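Local coordinates for alanine racemase (Acinetobacter baumannii, PDB 4QHR), which is a two-domain protein of the alanine racemase family, combining an N-terminal TIM barrel with a C-terminal domain built largely of beta strands, at residues E321-G324 with L328-D331; M234-E239 with D275-A280. One frame throughout, in Å; residues are numbered along the deposited sequence.

Interaction 1. Residues E321-G324 with L328-D331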
loop_
_atom_site.group_PDB
_atom_site.type_symbol
_atom_site.label_atom_id
_atom_site.label_comp_id
_atom_site.label_asym_id
_atom_site.label_seq_id
_atom_site.Cartn_x
_atom_site.Cartn_y
_atom_site.Cartn_z
ATOM N N GLU A 321 6.667 -10.697 -13.684
ATOM C CA GLU A 321 5.283 -10.427 -13.367
ATOM C C GLU A 321 4.983 -10.771 -11.918
ATOM O O GLU A 321 5.131 -11.932 -11.493
ATOM C CB GLU A 321 4.357 -11.217 -14.300
ATOM C CG GLU A 321 2.869 -11.061 -13.953
ATOM C CD GLU A 321 1.989 -11.868 -14.915
ATOM O OE1 GLU A 321 2.359 -11.907 -16.114
ATOM O OE2 GLU A 321 0.997 -12.482 -14.478
ATOM N N LEU A 322 4.537 -9.777 -11.150
ATOM C CA LEU A 322 4.199 -9.998 -9.753
ATOM C C LEU A 322 2.774 -10.477 -9.633
ATOM O O LEU A 322 2.478 -11.386 -8.872
ATOM C CB LEU A 322 4.460 -8.747 -8.958
ATOM C CG LEU A 322 5.907 -8.356 -9.219
ATOM C CD1 LEU A 322 6.025 -6.884 -9.107
ATOM C CD2 LEU A 322 6.855 -9.175 -8.351
ATOM N N TRP A 323 1.881 -9.912 -10.426
ATOM C CA TRP A 323 0.629 -10.552 -10.686
ATOM C C TRP A 323 0.053 -10.012 -11.952
ATOM O O TRP A 323 0.481 -8.942 -12.429
ATOM C CB TRP A 323 -0.334 -10.388 -9.510
ATOM C CG TRP A 323 -0.686 -8.988 -9.071
ATOM C CD1 TRP A 323 -1.582 -8.128 -9.673
ATOM C CD2 TRP A 323 -0.285 -8.358 -7.865
ATOM N NE1 TRP A 323 -1.701 -6.982 -8.915
ATOM C CE2 TRP A 323 -0.907 -7.106 -7.810
ATOM C CE3 TRP A 323 0.590 -8.722 -6.833
ATOM C CZ2 TRP A 323 -0.700 -6.214 -6.755
ATOM C CZ3 TRP A 323 0.789 -7.829 -5.789
ATOM C CH2 TRP A 323 0.123 -6.595 -5.764
ATOM N N GLY A 324 -0.880 -10.766 -12.531
ATOM C CA GLY A 324 -1.504 -10.412 -13.802
ATOM C C GLY A 324 -2.172 -11.649 -14.410
ATOM O O GLY A 324 -2.875 -12.368 -13.736
ATOM N N LEU A 328 -1.731 -15.176 -10.703
ATOM C CA LEU A 328 -3.036 -14.565 -10.395
ATOM C C LEU A 328 -2.970 -13.832 -9.070
ATOM O O LEU A 328 -2.479 -14.387 -8.077
ATOM C CB LEU A 328 -4.168 -15.581 -10.407
ATOM C CG LEU A 328 -4.365 -16.286 -11.747
ATOM C CD1 LEU A 328 -5.271 -17.470 -11.534
ATOM C CD2 LEU A 328 -4.948 -15.330 -12.791
ATOM N N VAL A 329 -3.465 -12.579 -9.076
ATOM C CA VAL A 329 -3.443 -11.743 -7.865
ATOM C C VAL A 329 -4.054 -12.461 -6.657
ATOM O O VAL A 329 -3.530 -12.296 -5.569
ATOM C CB VAL A 329 -4.083 -10.365 -8.076
ATOM C CG1 VAL A 329 -5.602 -10.500 -8.201
ATOM C CG2 VAL A 329 -3.725 -9.421 -6.958
ATOM N N ASP A 330 -5.123 -13.253 -6.831
ATOM C CA ASP A 330 -5.701 -14.005 -5.677
ATOM C C ASP A 330 -4.801 -15.144 -5.143
ATOM O O ASP A 330 -4.920 -15.524 -3.986
ATOM C CB ASP A 330 -7.111 -14.563 -5.998
ATOM C CG ASP A 330 -8.094 -13.484 -6.267
ATOM O OD1 ASP A 330 -8.329 -12.693 -5.342
ATOM O OD2 ASP A 330 -8.597 -13.425 -7.404
ATOM N N ASP A 331 -3.925 -15.706 -5.975
ATOM C CA ASP A 331 -2.935 -16.677 -5.465
ATOM C C ASP A 331 -1.855 -15.953 -4.642
ATOM O O ASP A 331 -1.419 -16.426 -3.591
ATOM C CB ASP A 331 -2.299 -17.495 -6.585
ATOM C CG ASP A 331 -3.289 -18.393 -7.295
ATOM O OD1 ASP A 331 -4.277 -18.750 -6.672
ATOM O OD2 ASP A 331 -3.101 -18.743 -8.456
HETATM O O HOH W 1 -4.357 -11.322 -11.469
#
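V329 sets one methyl squarely on the indole of W323, and this CH-pi contact joins the end of a beta strand to the start of a helix in the C-terminal beta domain. Strand 319-321 runs into a classic beta bulge, where L322 and W323 both face F236 on the neighbouring strand. The chain then turns through G324 and, only a few residues later, enters helix 329-335 with L328 as its N-cap residue.

The apolar part is almost all W323 and V329. CG2 of V329 sits 3.5 Å from the centroid of the five-membered ring and 1° off its normal, which leaves it practically equidistant from all five ring atoms; its distance to W323 CD1, for example, is 3.7 Å. Two torsions produce this fit. W323 has CG between its own N and carbonyl carbon (chi1 58°), turning the indole toward the helix, while V329 carries CG2 anti to N, so that this branch rather than CG1 reaches the ring. L343 and L344 of helix 340-345 pack against both residues and continue the apolar cluster. At the other end, L328 CD2 touches the backbone carbonyl of G324, 3.7 Å from O.

E321 holds the turn with its carboxylate, which reaches forward on an extended chain to the connecting residues: OE1 is hydrogen-bonded to H326 ND1 and OE2 to R327 N. D330 OD2 accepts a hydrogen bond from S218 N and so anchors the helix start to residues outside the turn.

No direct hydrogen bond links the two segments; a water does it instead. It donates to G324 O at 2.9 Å and accepts from the first-turn amide, V329 N, at 2.8 Å.

Interaction 2. Residues M234-E239 with D275-A280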
loop_
_atom_site.group_PDB
_atom_site.type_symbol
_atom_site.label_atom_id
_atom_site.label_comp_id
_atom_site.label_asym_id
_atom_site.label_seq_id
_atom_site.Cartn_x
_atom_site.Cartn_y
_atom_site.Cartn_z
ATOM N N MET A 234 -5.420 -5.858 -14.098
ATOM C CA MET A 234 -4.127 -5.339 -13.715
ATOM C C MET A 234 -3.006 -6.368 -13.901
ATOM O O MET A 234 -3.111 -7.493 -13.392
ATOM C CB MET A 234 -4.116 -4.919 -12.226
ATOM C CG MET A 234 -2.828 -4.273 -11.789
ATOM S SD MET A 234 -2.603 -3.829 -10.055
ATOM C CE MET A 234 -4.018 -2.757 -9.751
ATOM N N THR A 235 -1.940 -5.933 -14.571
ATOM C CA THR A 235 -0.645 -6.617 -14.499
ATOM C C THR A 235 0.373 -5.743 -13.771
ATOM O O THR A 235 0.579 -4.542 -14.124
ATOM C CB THR A 235 -0.151 -6.990 -15.891
ATOM O OG1 THR A 235 -1.200 -7.699 -16.545
ATOM C CG2 THR A 235 1.051 -7.935 -15.776
ATOM N N PHE A 236 1.041 -6.314 -12.770
ATOM C CA PHE A 236 2.009 -5.574 -11.939
ATOM C C PHE A 236 3.371 -6.198 -12.279
ATOM O O PHE A 236 3.599 -7.385 -12.025
ATOM C CB PHE A 236 1.615 -5.749 -10.464
ATOM C CG PHE A 236 2.449 -4.972 -9.444
ATOM C CD1 PHE A 236 3.138 -3.781 -9.743
ATOM C CD2 PHE A 236 2.483 -5.420 -8.144
ATOM C CE1 PHE A 236 3.859 -3.112 -8.744
ATOM C CE2 PHE A 236 3.202 -4.776 -7.158
ATOM C CZ PHE A 236 3.897 -3.630 -7.458
ATOM N N THR A 237 4.255 -5.391 -12.881
ATOM C CA THR A 237 5.603 -5.849 -13.271
ATOM C C THR A 237 6.790 -5.085 -12.685
ATOM O O THR A 237 6.680 -3.974 -12.205
ATOM C CB THR A 237 5.770 -5.907 -14.811
ATOM O OG1 THR A 237 5.934 -4.587 -15.360
ATOM C CG2 THR A 237 4.575 -6.645 -15.449
ATOM N N ALA A 238 7.959 -5.742 -12.728
ATOM C CA ALA A 238 9.237 -5.121 -12.431
ATOM C C ALA A 238 10.325 -5.860 -13.269
ATOM O O ALA A 238 9.997 -6.633 -14.155
ATOM C CB ALA A 238 9.528 -5.133 -10.920
ATOM N N GLU A 239 11.587 -5.589 -13.037
ATOM C CA GLU A 239 12.662 -6.196 -13.803
ATOM C C GLU A 239 13.771 -6.710 -12.910
ATOM O O GLU A 239 13.974 -6.273 -11.750
ATOM C CB GLU A 239 13.252 -5.180 -14.836
ATOM C CG GLU A 239 12.393 -5.047 -16.091
ATOM C CD GLU A 239 12.981 -4.057 -17.065
ATOM O OE1 GLU A 239 14.178 -3.665 -16.881
ATOM O OE2 GLU A 239 12.258 -3.680 -17.998
ATOM N N ASP A 275 6.732 -0.328 -3.007
ATOM C CA ASP A 275 5.868 -0.226 -4.181
ATOM C C ASP A 275 4.465 -0.763 -3.950
ATOM O O ASP A 275 3.602 -0.596 -4.796
ATOM C CB ASP A 275 6.457 -0.999 -5.321
ATOM C CG ASP A 275 7.813 -0.568 -5.618
ATOM O OD1 ASP A 275 7.893 0.471 -6.317
ATOM O OD2 ASP A 275 8.774 -1.231 -5.112
ATOM N N GLY A 276 4.260 -1.382 -2.813
ATOM C CA GLY A 276 3.007 -2.055 -2.501
ATOM C C GLY A 276 3.022 -3.552 -2.774
ATOM O O GLY A 276 2.000 -4.185 -2.644
ATOM N N TYR A 277 4.176 -4.139 -3.106
ATOM C CA TYR A 277 4.267 -5.583 -3.138
ATOM C C TYR A 277 4.328 -6.115 -1.690
ATOM O O TYR A 277 5.134 -5.607 -0.919
ATOM C CB TYR A 277 5.513 -5.995 -3.906
ATOM C CG TYR A 277 5.582 -7.486 -4.203
ATOM C CD1 TYR A 277 4.762 -8.063 -5.164
ATOM C CD2 TYR A 277 6.438 -8.297 -3.530
ATOM C CE1 TYR A 277 4.821 -9.424 -5.448
ATOM C CE2 TYR A 277 6.536 -9.658 -3.819
ATOM C CZ TYR A 277 5.711 -10.221 -4.767
ATOM O OH TYR A 277 5.812 -11.581 -5.035
ATOM N N PRO A 278 3.466 -7.089 -1.309
ATOM C CA PRO A 278 3.321 -7.403 0.110
ATOM C C PRO A 278 4.550 -8.104 0.662
ATOM O O PRO A 278 5.203 -8.829 -0.078
ATOM C CB PRO A 278 2.123 -8.350 0.172
ATOM C CG PRO A 278 1.475 -8.309 -1.147
ATOM C CD PRO A 278 2.492 -7.838 -2.144
ATOM N N ARG A 279 4.835 -7.875 1.940
ATOM C CA ARG A 279 6.057 -8.334 2.568
ATOM C C ARG A 279 5.920 -9.705 3.177
ATOM O O ARG A 279 6.837 -10.533 3.007
ATOM C CB ARG A 279 6.470 -7.371 3.713
ATOM C CG ARG A 279 7.690 -7.747 4.496
ATOM C CD ARG A 279 8.070 -6.728 5.585
ATOM N NE ARG A 279 9.079 -7.316 6.472
ATOM C CZ ARG A 279 8.803 -8.119 7.518
ATOM N NH1 ARG A 279 7.537 -8.405 7.872
ATOM N NH2 ARG A 279 9.791 -8.602 8.261
ATOM N N ALA A 280 4.855 -9.930 3.929
ATOM C CA ALA A 280 4.864 -11.043 4.870
ATOM C C ALA A 280 4.003 -12.221 4.357
ATOM O O ALA A 280 2.805 -12.092 4.202
ATOM C CB ALA A 280 4.420 -10.575 6.250
#
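F236 pushes its ring into the bend of loop 275-280 and meets it with two neighbouring ring atoms. CZ lies 4.0 Å from the carbonyl D275 O and 4.2 Å from D275 CB, while CE2 comes within 4.1 Å of Y277 CD1. CG of F236 is anti to the backbone N (chi1 -176°), which carries the ring straight out from its strand toward the loop. In Y277 chi1 (-170°) swings the phenol out and chi2 of 73° sets its tilt, so that F236 CE2 arrives at the edge, near the ring plane, rather than over a face. One face of Y277 is taken by its own neighbour, P278, whose CD stands 3.6 Å above the plane. The contact thus joins strand 234-246, a long strand of the C-terminal beta domain, to the loop between strands 264-269 and 286-289. Between the two loop residues sits G276, at backbone angles where a side chain would jam against D275 O, which explains the glycine. The carboxylate of D275 is engaged by two arginines: OD2 forms a salt bridge with R2 and OD1 with R350. Further along, the loop reaches the dimer interface, where R279 N hydrogen-bonds to E342 OE2 of the second subunit and R279 NH1 to T338 OG1 of that subunit.

F236 belongs to both neighbourhoods: its side chain serves interaction 2, while its backbone pairs with the bulge of interaction 1. L322 N lies 2.7 Å from F236 O, and W323 O is likewise 2.7 Å from F236 N, both probable hydrogen bonds. The rings of W323 and F236 also meet, their planes at about 60°, so apolar packing runs from V329 through W323 and F236 to Y277. M234 adds its sulfur, with SD 3.5 Å from W323 NE1. The centres of the two contacts are about 9 Å apart. K34, the modified lysine carrying the pyridoxal phosphate group, belongs to the N-terminal barrel region and takes part in neither contact.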